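Side-chain contacts in beta-N-acetylglucosaminidase-like protein Glycoside hydrolase family 20 (Flavobacterium johnsoniae, PDB 6YHH), which probably removes N-acetylglucosamine residues from the ends of chitin-derived oligosaccharides, as a family 20 beta-N-acetylhexosaminidase: residues Ala169-Lys174 / Arg223-Val228; Asn215-Ala220 / Leu305-Tyr310; Gln330-Lys335 / His342-Tyr347. All coordinates share one frame; numbering follows the deposited sequence.

Interaction 1: residues Ala169-Lys174 / Arg223-Val228; sequences ALAAMK and RGILIV
Arg223, whose CB rests against Ala171 CB at 4.2 Å, spreads the donors of its guanidinium over two partners: NE forms a salt bridge with Asp168 OD1, and NH1 is hydrogen-bonded to Tyr219 O. The charged plane also meets the Tyr219 ring in a cation-pi contact. Tyr219 lies in helix 210-222, which Arg223 directly follows, so that bond stays within one helix end; the salt bridge to Asp168 is the one that crosses to helix 160-172. Beside it, the methyl of Ala171 lies 3.8 Å from Arg223 O, a packing distance and not a hydrogen bond.

Ile225 supplies the rest. Its CG1 stands beside the backbone N (chi1 -60°), and the nearly extended second torsion (chi2 162°) carries CD1 out to the helix. There the single methyl touches three atoms: CD1 lies 4.0 Å from Leu170 CB, equally near Ala171 N, and 4.3 Å from Ala171 CB. No hydrogen bond crosses between the segments, and the methyl meets the last turn of the helix at its backbone as much as at its side chains.

Both segments change direction here. Lys174 and Gly224, each with positive phi, are the C-prime residues of Schellman motifs that end helices 160-172 and 210-222; Lys174 N bonds back to Ala171 O at 3.0 Å. After its Schellman turn, helix 210-222 leads through Ile225 into strand 226-230, parallel to strand 177-184, the alpha-to-beta connection repeated in the TIM barrel of family 20 catalytic domains.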
ATOM      1  N   ALA A 169       8.390   8.600   6.156  1.00  8.95           N
ATOM      2  CA  ALA A 169       9.759   8.301   5.740  1.00  9.06           C
ATOM      3  C   ALA A 169      10.658   9.567   5.962  1.00  8.90           C
ATOM      4  O   ALA A 169      11.859   9.469   6.339  1.00  8.47           O
ATOM      5  CB  ALA A 169       9.840   7.840   4.312  1.00  9.74           C
ATOM      6  N   LEU A 170      10.112  10.722   5.619  1.00  8.50           N
ATOM      7  CA  LEU A 170      10.838  12.018   5.798  1.00  8.69           C
ATOM      8  C   LEU A 170      11.212  12.159   7.301  1.00  8.76           C
ATOM      9  O   LEU A 170      12.365  12.364   7.613  1.00  9.50           O
ATOM     10  CB  LEU A 170      10.025  13.243   5.383  1.00  9.83           C
ATOM     11  CG  LEU A 170       9.866  13.443   3.869  1.00 12.62           C
ATOM     12  CD1 LEU A 170       9.217  14.798   3.619  1.00 13.26           C
ATOM     13  CD2 LEU A 170      11.006  13.206   2.981  1.00 16.51           C
ATOM     14  N   ALA A 171      10.252  11.918   8.170  1.00  9.19           N
ATOM     15  CA  ALA A 171      10.593  11.990   9.603  1.00  9.49           C
ATOM     16  C   ALA A 171      11.635  10.999  10.003  1.00  9.05           C
ATOM     17  O   ALA A 171      12.503  11.295  10.805  1.00  9.48           O
ATOM     18  CB  ALA A 171       9.342  11.926  10.478  1.00 10.42           C
ATOM     19  N   ALA A 172      11.545   9.785   9.479  1.00  8.63           N
ATOM     20  CA  ALA A 172      12.497   8.748   9.790  1.00  8.84           C
ATOM     21  C   ALA A 172      13.902   9.130   9.431  1.00  8.58           C
ATOM     22  O   ALA A 172      14.897   8.684  10.094  1.00  8.44           O
ATOM     23  CB  ALA A 172      12.095   7.477   9.053  1.00  8.94           C
ATOM     24  N   MET A 173      14.024   9.972   8.408  1.00  8.23           N
ATOM     25  CA  MET A 173      15.347  10.453   7.911  1.00  8.84           C
ATOM     26  C   MET A 173      15.657  11.863   8.415  1.00  9.44           C
ATOM     27  O   MET A 173      16.576  12.510   7.898  1.00  9.03           O
ATOM     28  CB  MET A 173      15.360  10.428   6.411  1.00  8.55           C
ATOM     29  CG  MET A 173      15.174   9.026   5.804  1.00  8.80           C
ATOM     30  SD  MET A 173      16.155   7.704   6.578  1.00  9.90           S
ATOM     31  CE  MET A 173      17.766   8.531   6.419  1.00  9.97           C
ATOM     32  N   LYS A 174      14.877  12.381   9.355  1.00  9.24           N
ATOM     33  CA  LYS A 174      15.048  13.742   9.900  1.00  9.78           C
ATOM     34  C   LYS A 174      14.884  14.851   8.892  1.00 10.01           C
ATOM     35  O   LYS A 174      15.481  15.931   9.010  1.00  9.86           O
ATOM     36  CB  LYS A 174      16.358  13.869  10.653  1.00  8.91           C
ATOM     37  CG  LYS A 174      16.492  12.891  11.763  1.00  9.69           C
ATOM     38  CD  LYS A 174      17.741  13.165  12.616  1.00  9.08           C
ATOM     39  CE  LYS A 174      17.942  12.127  13.708  1.00  9.04           C
ATOM     40  NZ  LYS A 174      18.601  10.912  13.167  1.00  9.37           N
ATOM     41  N   ARG A 223       4.474  15.222  12.749  1.00  9.88           N
ATOM     42  CA  ARG A 223       5.791  14.590  12.507  1.00  9.65           C
ATOM     43  C   ARG A 223       6.892  15.577  12.274  1.00  9.73           C
ATOM     44  O   ARG A 223       8.014  15.224  11.866  1.00 11.00           O
ATOM     45  CB  ARG A 223       5.608  13.648  11.302  1.00  9.76           C
ATOM     46  CG  ARG A 223       4.826  12.422  11.704  1.00  9.79           C
ATOM     47  CD  ARG A 223       4.119  11.733  10.493  1.00  9.55           C
ATOM     48  NE  ARG A 223       3.316  10.581  10.836  1.00 10.49           N
ATOM     49  CZ  ARG A 223       2.109  10.638  11.408  1.00  9.77           C
ATOM     50  NH1 ARG A 223       1.489  11.796  11.649  1.00  9.58           N
ATOM     51  NH2 ARG A 223       1.463   9.544  11.699  1.00 11.40           N
ATOM     52  N   GLY A 224       6.678  16.843  12.694  1.00 10.51           N
ATOM     53  CA  GLY A 224       7.677  17.880  12.643  1.00  9.67           C
ATOM     54  C   GLY A 224       8.042  18.482  11.298  1.00 10.09           C
ATOM     55  O   GLY A 224       9.118  19.100  11.130  1.00 10.75           O
ATOM     56  N   ILE A 225       7.124  18.307  10.356  1.00  9.46           N
ATOM     57  CA  ILE A 225       7.325  18.667   8.932  1.00  9.72           C
ATOM     58  C   ILE A 225       6.451  19.853   8.472  1.00  9.17           C
ATOM     59  O   ILE A 225       5.245  19.884   8.685  1.00 10.80           O
ATOM     60  CB  ILE A 225       7.059  17.413   8.075  1.00  9.99           C
ATOM     61  CG1 ILE A 225       8.050  16.268   8.464  1.00  9.80           C
ATOM     62  CG2 ILE A 225       7.124  17.743   6.577  1.00 10.32           C
ATOM     63  CD1 ILE A 225       7.552  14.924   7.985  1.00 11.33           C
ATOM     64  N   LEU A 226       7.099  20.792   7.839  1.00  9.42           N
ATOM     65  CA  LEU A 226       6.502  21.965   7.153  1.00  9.60           C
ATOM     66  C   LEU A 226       6.043  21.586   5.752  1.00  9.35           C
ATOM     67  O   LEU A 226       6.801  20.936   5.034  1.00  8.99           O
ATOM     68  CB  LEU A 226       7.569  23.019   7.007  1.00 10.12           C
ATOM     69  CG  LEU A 226       7.252  24.258   6.177  1.00 10.18           C
ATOM     70  CD1 LEU A 226       6.161  25.077   6.850  1.00 11.67           C
ATOM     71  CD2 LEU A 226       8.463  25.133   5.967  1.00 10.81           C
ATOM     72  N   ILE A 227       4.833  21.972   5.370  1.00  7.97           N
ATOM     73  CA  ILE A 227       4.421  21.836   4.017  1.00  8.52           C
ATOM     74  C   ILE A 227       4.499  23.130   3.254  1.00  8.16           C
ATOM     75  O   ILE A 227       3.945  24.192   3.728  1.00  9.28           O
ATOM     76  CB  ILE A 227       3.036  21.173   3.886  1.00  8.89           C
ATOM     77  CG1 ILE A 227       2.995  19.768   4.563  1.00  9.20           C
ATOM     78  CG2 ILE A 227       2.542  21.159   2.412  1.00  8.21           C
ATOM     79  CD1 ILE A 227       1.724  18.981   4.354  1.00  9.64           C
ATOM     80  N   VAL A 228       5.128  23.070   2.085  1.00  9.23           N
ATOM     81  CA  VAL A 228       5.272  24.198   1.209  1.00  8.89           C
ATOM     82  C   VAL A 228       4.460  23.857  -0.064  1.00  8.77           C
ATOM     83  O   VAL A 228       4.871  22.989  -0.861  1.00  9.10           O
ATOM     84  CB  VAL A 228       6.757  24.518   0.869  1.00  9.67           C
ATOM     85  CG1 VAL A 228       6.822  25.645  -0.104  1.00  9.67           C
ATOM     86  CG2 VAL A 228       7.541  24.814   2.148  1.00  9.03           C
TER

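Interaction 2: residues Asn215-Ala220 / Leu305-Tyr310; sequences NIVKYA and LFPGAY
Val217 and Phe306 are the residues whose CA atoms come nearest, with 6.9 Å between Val217 CA and Phe306 CA. The 215-220 segment is regular helix, held by bonds such as Tyr219 N to Asn215 O at 2.9 Å, whereas the 305-310 segment is irregular until Tyr310, where strand 310-312 begins. It passes from Leu305, with 3-10 torsions, through an extended Phe306 and then Pro307 toward that strand. No hydrogen bond links the two, so the helix meets this loop through van der Waals contacts centred on one valine.

Val217 divides its two methyls between different partners. With chi1 at 161°, CG1 lies opposite the backbone N and reaches the proline, while CG2 stays beside that nitrogen and turns to the residues before it. CG1 meets the pyrrolidine ring at its CD and CG atoms: Val217 CG1 is 3.4 Å from Pro307 CD, closer than usual for two carbons, and 3.6 Å from Pro307 CG. This is a tight fit. CG2 approaches Leu305 O to 3.6 Å and also Phe306 CD1, at 3.9 Å. The branched side chain thus bears on three consecutive residues, touching a carbonyl oxygen, an aromatic carbon and a proline ring in turn.

Further along, Phe306 O and Gly308 O are both hydrogen-bonded by Lys361 NZ. The loop that follows helix 289-302 and leads into strand 310-312 therefore lies against helix 210-222, with the Phe306 ring also reaching Ile227 and Pro229 of strand 226-230 and Trp180 and Leu182 of strand 177-184, two parallel strands of the barrel sheet.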
ATOM      1  N   ASN A 215      -5.889  17.749   6.653  1.00  9.78           N
ATOM      2  CA  ASN A 215      -5.509  16.620   7.480  1.00 11.09           C
ATOM      3  C   ASN A 215      -4.089  16.128   7.159  1.00 10.84           C
ATOM      4  O   ASN A 215      -3.428  15.637   8.081  1.00 11.53           O
ATOM      5  CB  ASN A 215      -6.525  15.491   7.363  1.00 13.13           C
ATOM      6  CG  ASN A 215      -7.849  15.844   8.082  1.00 15.67           C
ATOM      7  OD1 ASN A 215      -7.839  16.696   8.969  1.00 19.83           O
ATOM      8  ND2 ASN A 215      -8.913  15.134   7.801  1.00 15.14           N
ATOM      9  N   ILE A 216      -3.626  16.348   5.907  1.00  9.96           N
ATOM     10  CA  ILE A 216      -2.208  16.043   5.603  1.00  9.16           C
ATOM     11  C   ILE A 216      -1.324  17.065   6.272  1.00  9.79           C
ATOM     12  O   ILE A 216      -0.237  16.759   6.735  1.00 10.09           O
ATOM     13  CB  ILE A 216      -2.040  15.912   4.091  1.00  9.52           C
ATOM     14  CG1 ILE A 216      -2.586  14.543   3.644  1.00 10.14           C
ATOM     15  CG2 ILE A 216      -0.594  16.071   3.656  1.00  9.06           C
ATOM     16  CD1 ILE A 216      -2.842  14.398   2.144  1.00 10.16           C
ATOM     17  N   VAL A 217      -1.719  18.342   6.304  1.00 10.70           N
ATOM     18  CA  VAL A 217      -0.931  19.395   7.013  1.00 10.12           C
ATOM     19  C   VAL A 217      -0.777  18.957   8.465  1.00 10.32           C
ATOM     20  O   VAL A 217       0.291  19.011   9.032  1.00 11.15           O
ATOM     21  CB  VAL A 217      -1.639  20.754   6.870  1.00 10.38           C
ATOM     22  CG1 VAL A 217      -1.168  21.738   7.916  1.00 11.06           C
ATOM     23  CG2 VAL A 217      -1.447  21.322   5.468  1.00 11.62           C
ATOM     24  N   LYS A 218      -1.871  18.498   9.089  1.00 11.37           N
ATOM     25  CA  LYS A 218      -1.823  18.043  10.498  1.00 11.72           C
ATOM     26  C   LYS A 218      -0.927  16.854  10.671  1.00 10.71           C
ATOM     27  O   LYS A 218      -0.123  16.814  11.604  1.00 10.31           O
ATOM     28  CB  LYS A 218      -3.210  17.697  11.016  1.00 14.02           C
ATOM     29  CG  LYS A 218      -4.124  18.859  11.163  1.00 19.49           C
ATOM     30  CD  LYS A 218      -5.484  18.550  11.844  1.00 23.53           C
ATOM     31  CE  LYS A 218      -6.501  19.639  11.641  1.00 30.58           C
ATOM     32  NZ  LYS A 218      -7.697  19.461  12.535  1.00 33.46           N
ATOM     33  N   TYR A 219      -1.020  15.900   9.741  1.00 10.70           N
ATOM     34  CA  TYR A 219      -0.251  14.656   9.807  1.00 10.07           C
ATOM     35  C   TYR A 219       1.220  15.035   9.751  1.00  9.80           C
ATOM     36  O   TYR A 219       2.060  14.508  10.498  1.00  9.09           O
ATOM     37  CB  TYR A 219      -0.630  13.791   8.587  1.00  9.96           C
ATOM     38  CG  TYR A 219      -0.121  12.406   8.565  1.00  9.72           C
ATOM     39  CD1 TYR A 219       1.125  12.105   8.094  1.00  9.04           C
ATOM     40  CD2 TYR A 219      -0.921  11.339   9.003  1.00 10.63           C
ATOM     41  CE1 TYR A 219       1.578  10.792   8.056  1.00  9.34           C
ATOM     42  CE2 TYR A 219      -0.487  10.040   8.997  1.00 10.00           C
ATOM     43  CZ  TYR A 219       0.757   9.741   8.487  1.00 10.04           C
ATOM     44  OH  TYR A 219       1.207   8.415   8.483  1.00 10.44           O
ATOM     45  N   ALA A 220       1.545  15.951   8.860  1.00  9.68           N
ATOM     46  CA  ALA A 220       2.934  16.437   8.699  1.00 10.66           C
ATOM     47  C   ALA A 220       3.433  17.139   9.993  1.00 10.12           C
ATOM     48  O   ALA A 220       4.541  16.957  10.451  1.00 10.18           O
ATOM     49  CB  ALA A 220       3.092  17.379   7.517  1.00 10.56           C
ATOM     50  N   LEU A 305      -5.446  26.979   3.648  1.00 12.02           N
ATOM     51  CA  LEU A 305      -5.281  25.534   3.826  1.00 11.63           C
ATOM     52  C   LEU A 305      -3.887  25.179   4.328  1.00 11.33           C
ATOM     53  O   LEU A 305      -3.709  24.104   4.947  1.00 12.16           O
ATOM     54  CB  LEU A 305      -5.594  24.806   2.505  1.00 12.07           C
ATOM     55  CG  LEU A 305      -6.905  25.102   1.797  1.00 12.05           C
ATOM     56  CD1 LEU A 305      -6.992  24.260   0.534  1.00 12.84           C
ATOM     57  CD2 LEU A 305      -8.030  24.768   2.763  1.00 13.49           C
ATOM     58  N   PHE A 306      -2.923  26.035   4.055  1.00 10.76           N
ATOM     59  CA  PHE A 306      -1.523  25.764   4.327  1.00 10.46           C
ATOM     60  C   PHE A 306      -0.982  26.791   5.353  1.00 12.11           C
ATOM     61  O   PHE A 306      -0.654  27.916   4.993  1.00 11.81           O
ATOM     62  CB  PHE A 306      -0.765  25.856   3.025  1.00 11.27           C
ATOM     63  CG  PHE A 306      -1.091  24.762   2.059  1.00 10.57           C
ATOM     64  CD1 PHE A 306      -0.579  23.473   2.288  1.00 11.51           C
ATOM     65  CD2 PHE A 306      -1.922  24.979   0.985  1.00 10.49           C
ATOM     66  CE1 PHE A 306      -0.894  22.465   1.375  1.00 10.14           C
ATOM     67  CE2 PHE A 306      -2.263  23.968   0.127  1.00 10.61           C
ATOM     68  CZ  PHE A 306      -1.739  22.707   0.350  1.00  9.40           C
ATOM     69  N   PRO A 307      -0.844  26.395   6.611  1.00 12.77           N
ATOM     70  CA  PRO A 307      -0.454  27.371   7.622  1.00 13.05           C
ATOM     71  C   PRO A 307       1.014  27.795   7.596  1.00 13.35           C
ATOM     72  O   PRO A 307       1.369  28.783   8.239  1.00 12.43           O
ATOM     73  CB  PRO A 307      -0.753  26.648   8.932  1.00 14.18           C
ATOM     74  CG  PRO A 307      -0.578  25.182   8.594  1.00 14.09           C
ATOM     75  CD  PRO A 307      -1.132  25.070   7.185  1.00 13.72           C
ATOM     76  N   GLY A 308       1.869  27.040   6.876  1.00 11.76           N
ATOM     77  CA  GLY A 308       3.254  27.330   6.740  1.00 12.91           C
ATOM     78  C   GLY A 308       3.464  28.699   6.132  1.00 11.97           C
ATOM     79  O   GLY A 308       2.638  29.190   5.386  1.00 13.34           O
ATOM     80  N   ALA A 309       4.585  29.308   6.465  1.00 12.45           N
ATOM     81  CA  ALA A 309       4.823  30.677   6.044  1.00 12.08           C
ATOM     82  C   ALA A 309       5.255  30.920   4.643  1.00 11.65           C
ATOM     83  O   ALA A 309       5.442  32.093   4.251  1.00 11.19           O
ATOM     84  CB  ALA A 309       5.835  31.303   7.003  1.00 14.01           C
ATOM     85  N   TYR A 310       5.494  29.838   3.844  1.00 11.34           N
ATOM     86  CA  TYR A 310       6.074  29.931   2.506  1.00 11.15           C
ATOM     87  C   TYR A 310       5.072  29.419   1.467  1.00 10.66           C
ATOM     88  O   TYR A 310       4.420  28.381   1.653  1.00 10.68           O
ATOM     89  CB  TYR A 310       7.376  29.118   2.400  1.00 12.08           C
ATOM     90  CG  TYR A 310       8.289  29.491   3.526  1.00 12.37           C
ATOM     91  CD1 TYR A 310       9.015  30.622   3.426  1.00 12.95           C
ATOM     92  CD2 TYR A 310       8.237  28.841   4.702  1.00 14.09           C
ATOM     93  CE1 TYR A 310       9.801  31.048   4.494  1.00 15.10           C
ATOM     94  CE2 TYR A 310       8.982  29.232   5.782  1.00 16.53           C
ATOM     95  CZ  TYR A 310       9.778  30.351   5.650  1.00 16.22           C
ATOM     96  OH  TYR A 310      10.540  30.798   6.745  1.00 20.96           O
TER

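Interaction 3: residues Gln330-Lys335 / His342-Tyr347; sequences QEFKKK and HELQTY
Phe332 CZ comes within 3.7 Å of Tyr347 CE1, the closest atoms of an offset edge-to-face pair. The phenylalanine presents its edge to the tyrosine face, with ring planes at 75° and centroids 5.7 Å apart. Leu344 CD1 lies at the same ring's edge, near its plane, 3.8 Å from Phe332 CD2. The other leucine branch turns to the neighbouring lysine, where Leu344 CD2 is 3.6 Å from Lys333 CG; here the lysine offers its aliphatic stem.

Torsions aim these groups at one another: Phe332 CG lies anti to its own nitrogen (chi1 -173°), and Tyr347 CG does likewise. Behind them, the axes of segments 330-335 and 342-347 make an angle of 78° and come within 11.0 Å of each other. His336, just beyond the first helix, has its ND1 hydrogen-bonded to Phe332 O, and its ring meets both aromatic rings. Trp323 and Leu338 also touch Leu344. Replacing Phe332 with an alanine would probably leave the Tyr347 face without its aromatic edge and open a gap beside Leu344 CD1.

With no hydrogen bond crossing between the segments, this steep helix junction relies on shape and on the weak attraction of a ring edge for a ring face.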
ATOM      1  N   GLN A 330       3.427  42.641 -25.824  1.00 17.25           N
ATOM      2  CA  GLN A 330       4.528  43.536 -26.229  1.00 17.76           C
ATOM      3  C   GLN A 330       4.275  44.989 -25.877  1.00 17.04           C
ATOM      4  O   GLN A 330       5.216  45.657 -25.409  1.00 20.31           O
ATOM      5  CB  GLN A 330       4.844  43.339 -27.713  1.00 17.28           C
ATOM      6  CG  GLN A 330       5.319  41.934 -28.079  1.00 18.52           C
ATOM      7  CD  GLN A 330       6.430  41.437 -27.183  1.00 18.14           C
ATOM      8  OE1 GLN A 330       6.301  40.391 -26.512  1.00 19.89           O
ATOM      9  NE2 GLN A 330       7.535  42.196 -27.122  1.00 15.94           N
ATOM     10  N   GLU A 331       3.064  45.498 -26.054  1.00 19.28           N
ATOM     11  CA  GLU A 331       2.746  46.862 -25.580  1.00 21.24           C
ATOM     12  C   GLU A 331       2.886  47.012 -24.094  1.00 22.68           C
ATOM     13  O   GLU A 331       3.301  48.062 -23.600  1.00 21.39           O
ATOM     14  CB  GLU A 331       1.344  47.292 -25.974  1.00 24.55           C
ATOM     15  CG  GLU A 331       1.143  47.796 -27.379  1.00 28.78           C
ATOM     16  CD  GLU A 331       1.992  49.014 -27.695  1.00 29.64           C
ATOM     17  OE1 GLU A 331       1.691  50.103 -27.138  1.00 36.06           O
ATOM     18  OE2 GLU A 331       2.971  48.847 -28.436  1.00 33.21           O
ATOM     19  N   PHE A 332       2.505  45.961 -23.340  1.00 20.64           N
ATOM     20  CA  PHE A 332       2.579  46.003 -21.891  1.00 18.18           C
ATOM     21  C   PHE A 332       4.029  46.065 -21.443  1.00 17.53           C
ATOM     22  O   PHE A 332       4.364  46.734 -20.457  1.00 19.52           O
ATOM     23  CB  PHE A 332       1.903  44.725 -21.371  1.00 16.72           C
ATOM     24  CG  PHE A 332       1.736  44.686 -19.899  1.00 15.62           C
ATOM     25  CD1 PHE A 332       0.618  45.247 -19.294  1.00 17.50           C
ATOM     26  CD2 PHE A 332       2.676  44.077 -19.125  1.00 17.35           C
ATOM     27  CE1 PHE A 332       0.485  45.233 -17.934  1.00 18.21           C
ATOM     28  CE2 PHE A 332       2.520  43.994 -17.760  1.00 16.69           C
ATOM     29  CZ  PHE A 332       1.433  44.596 -17.170  1.00 17.98           C
ATOM     30  N   LYS A 333       4.922  45.314 -22.115  1.00 16.30           N
ATOM     31  CA  LYS A 333       6.301  45.388 -21.800  1.00 17.66           C
ATOM     32  C   LYS A 333       6.849  46.820 -22.068  1.00 21.68           C
ATOM     33  O   LYS A 333       7.692  47.279 -21.345  1.00 23.68           O
ATOM     34  CB  LYS A 333       7.115  44.394 -22.640  1.00 19.78           C
ATOM     35  CG  LYS A 333       6.891  42.956 -22.285  1.00 19.02           C
ATOM     36  CD  LYS A 333       7.624  42.027 -23.241  1.00 22.15           C
ATOM     37  CE  LYS A 333       9.113  42.087 -23.171  1.00 23.77           C
ATOM     38  NZ  LYS A 333       9.679  41.472 -24.425  1.00 25.96           N
ATOM     39  N   LYS A 334       6.401  47.441 -23.144  1.00 22.79           N
ATOM     40  CA  LYS A 334       6.815  48.836 -23.474  1.00 25.89           C
ATOM     41  C   LYS A 334       6.326  49.759 -22.417  1.00 25.81           C
ATOM     42  O   LYS A 334       7.119  50.590 -21.938  1.00 29.50           O
ATOM     43  CB  LYS A 334       6.259  49.288 -24.819  1.00 28.12           C
ATOM     44  N   LYS A 335       5.058  49.617 -22.019  1.00 27.79           N
ATOM     45  CA  LYS A 335       4.443  50.456 -20.962  1.00 26.18           C
ATOM     46  C   LYS A 335       5.257  50.391 -19.681  1.00 29.75           C
ATOM     47  O   LYS A 335       5.582  51.427 -19.058  1.00 26.00           O
ATOM     48  CB  LYS A 335       3.004  50.064 -20.674  1.00 28.87           C
ATOM     49  CG  LYS A 335       2.297  50.896 -19.589  1.00 32.39           C
ATOM     50  CD  LYS A 335       0.810  50.480 -19.397  1.00 33.83           C
ATOM     51  N   HIS A 342      12.000  37.435 -18.933  1.00 14.37           N
ATOM     52  CA  HIS A 342      12.287  37.232 -17.514  1.00 17.36           C
ATOM     53  C   HIS A 342      11.945  38.474 -16.685  1.00 14.68           C
ATOM     54  O   HIS A 342      11.397  38.340 -15.583  1.00 13.29           O
ATOM     55  CB  HIS A 342      13.749  36.833 -17.322  1.00 20.16           C
ATOM     56  CG  HIS A 342      14.000  35.397 -17.660  1.00 25.57           C
ATOM     57  ND1 HIS A 342      13.006  34.451 -17.612  1.00 29.94           N
ATOM     58  CD2 HIS A 342      15.129  34.742 -18.020  1.00 33.57           C
ATOM     59  CE1 HIS A 342      13.508  33.273 -17.942  1.00 29.08           C
ATOM     60  NE2 HIS A 342      14.798  33.422 -18.178  1.00 34.88           N
ATOM     61  N   GLU A 343      12.217  39.675 -17.208  1.00 13.40           N
ATOM     62  CA  GLU A 343      11.826  40.907 -16.493  1.00 13.90           C
ATOM     63  C   GLU A 343      10.318  41.000 -16.361  1.00 12.82           C
ATOM     64  O   GLU A 343       9.789  41.382 -15.295  1.00 13.02           O
ATOM     65  CB  GLU A 343      12.375  42.174 -17.195  1.00 14.85           C
ATOM     66  CG  GLU A 343      13.883  42.261 -17.023  1.00 17.93           C
ATOM     67  CD  GLU A 343      14.459  43.498 -17.730  1.00 23.74           C
ATOM     68  OE1 GLU A 343      13.715  44.354 -18.246  1.00 32.94           O
ATOM     69  OE2 GLU A 343      15.640  43.694 -17.562  1.00 29.21           O
ATOM     70  N   LEU A 344       9.618  40.628 -17.423  1.00 11.17           N
ATOM     71  CA  LEU A 344       8.169  40.659 -17.356  1.00 10.49           C
ATOM     72  C   LEU A 344       7.609  39.623 -16.381  1.00 11.04           C
ATOM     73  O   LEU A 344       6.631  39.838 -15.652  1.00 11.76           O
ATOM     74  CB  LEU A 344       7.612  40.462 -18.752  1.00 11.53           C
ATOM     75  CG  LEU A 344       6.096  40.279 -18.927  1.00 12.26           C
ATOM     76  CD1 LEU A 344       5.324  41.427 -18.352  1.00 13.28           C
ATOM     77  CD2 LEU A 344       5.728  40.069 -20.391  1.00 13.81           C
ATOM     78  N   GLN A 345       8.249  38.451 -16.368  1.00 11.13           N
ATOM     79  CA  GLN A 345       7.829  37.394 -15.448  1.00  9.93           C
ATOM     80  C   GLN A 345       8.123  37.774 -13.999  1.00 10.81           C
ATOM     81  O   GLN A 345       7.335  37.470 -13.091  1.00  9.82           O
ATOM     82  CB  GLN A 345       8.481  36.063 -15.799  1.00 10.90           C
ATOM     83  CG  GLN A 345       7.820  34.915 -15.070  1.00 12.26           C
ATOM     84  CD  GLN A 345       8.549  33.591 -15.283  1.00 13.72           C
ATOM     85  OE1 GLN A 345       9.011  33.299 -16.355  1.00 16.43           O
ATOM     86  NE2 GLN A 345       8.649  32.810 -14.247  1.00 12.95           N
ATOM     87  N   THR A 346       9.212  38.495 -13.763  1.00 10.78           N
ATOM     88  CA  THR A 346       9.487  38.973 -12.404  1.00 10.90           C
ATOM     89  C   THR A 346       8.450  40.033 -12.011  1.00 11.75           C
ATOM     90  O   THR A 346       7.974  40.053 -10.883  1.00 10.95           O
ATOM     91  CB  THR A 346      10.887  39.582 -12.362  1.00 10.75           C
ATOM     92  OG1 THR A 346      11.875  38.523 -12.567  1.00 12.25           O
ATOM     93  CG2 THR A 346      11.141  40.248 -10.963  1.00 12.17           C
ATOM     94  N   TYR A 347       8.109  40.933 -12.943  1.00 11.43           N
ATOM     95  CA  TYR A 347       6.977  41.859 -12.670  1.00 11.45           C
ATOM     96  C   TYR A 347       5.671  41.142 -12.261  1.00 11.69           C
ATOM     97  O   TYR A 347       5.023  41.475 -11.267  1.00 12.62           O
ATOM     98  CB  TYR A 347       6.731  42.687 -13.895  1.00 12.50           C
ATOM     99  CG  TYR A 347       5.533  43.585 -13.781  1.00 13.93           C
ATOM    100  CD1 TYR A 347       4.314  43.146 -14.111  1.00 15.17           C
ATOM    101  CD2 TYR A 347       5.664  44.906 -13.312  1.00 19.17           C
ATOM    102  CE1 TYR A 347       3.191  43.930 -13.943  1.00 18.20           C
ATOM    103  CE2 TYR A 347       4.541  45.720 -13.165  1.00 18.91           C
ATOM    104  CZ  TYR A 347       3.316  45.217 -13.483  1.00 21.03           C
ATOM    105  OH  TYR A 347       2.127  45.965 -13.377  1.00 26.27           O
TER

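Interactions 1 and 2 are neighbours, their centres 12 Å apart, and their segments alternate along the chain: 169-174, 215-220, 223-228, 305-310. Helix 210-222 runs directly on to strand 226-230, and the two contacts touch where Ile227 CD1 packs 3.8 Å from Val217 CA. Together they join helices 160-172 and 210-222, a parallel strand and a later loop of the barrel in one continuous packing region. Interaction 3 follows in series, its centre 39 Å from that of interaction 1 and 34 Å from that of interaction 2, with nearest atoms about 16 Å from either. It joins two helices between strands 310-312 and 362-366. All three lie in the catalytic domain, away from the predicted proton donor.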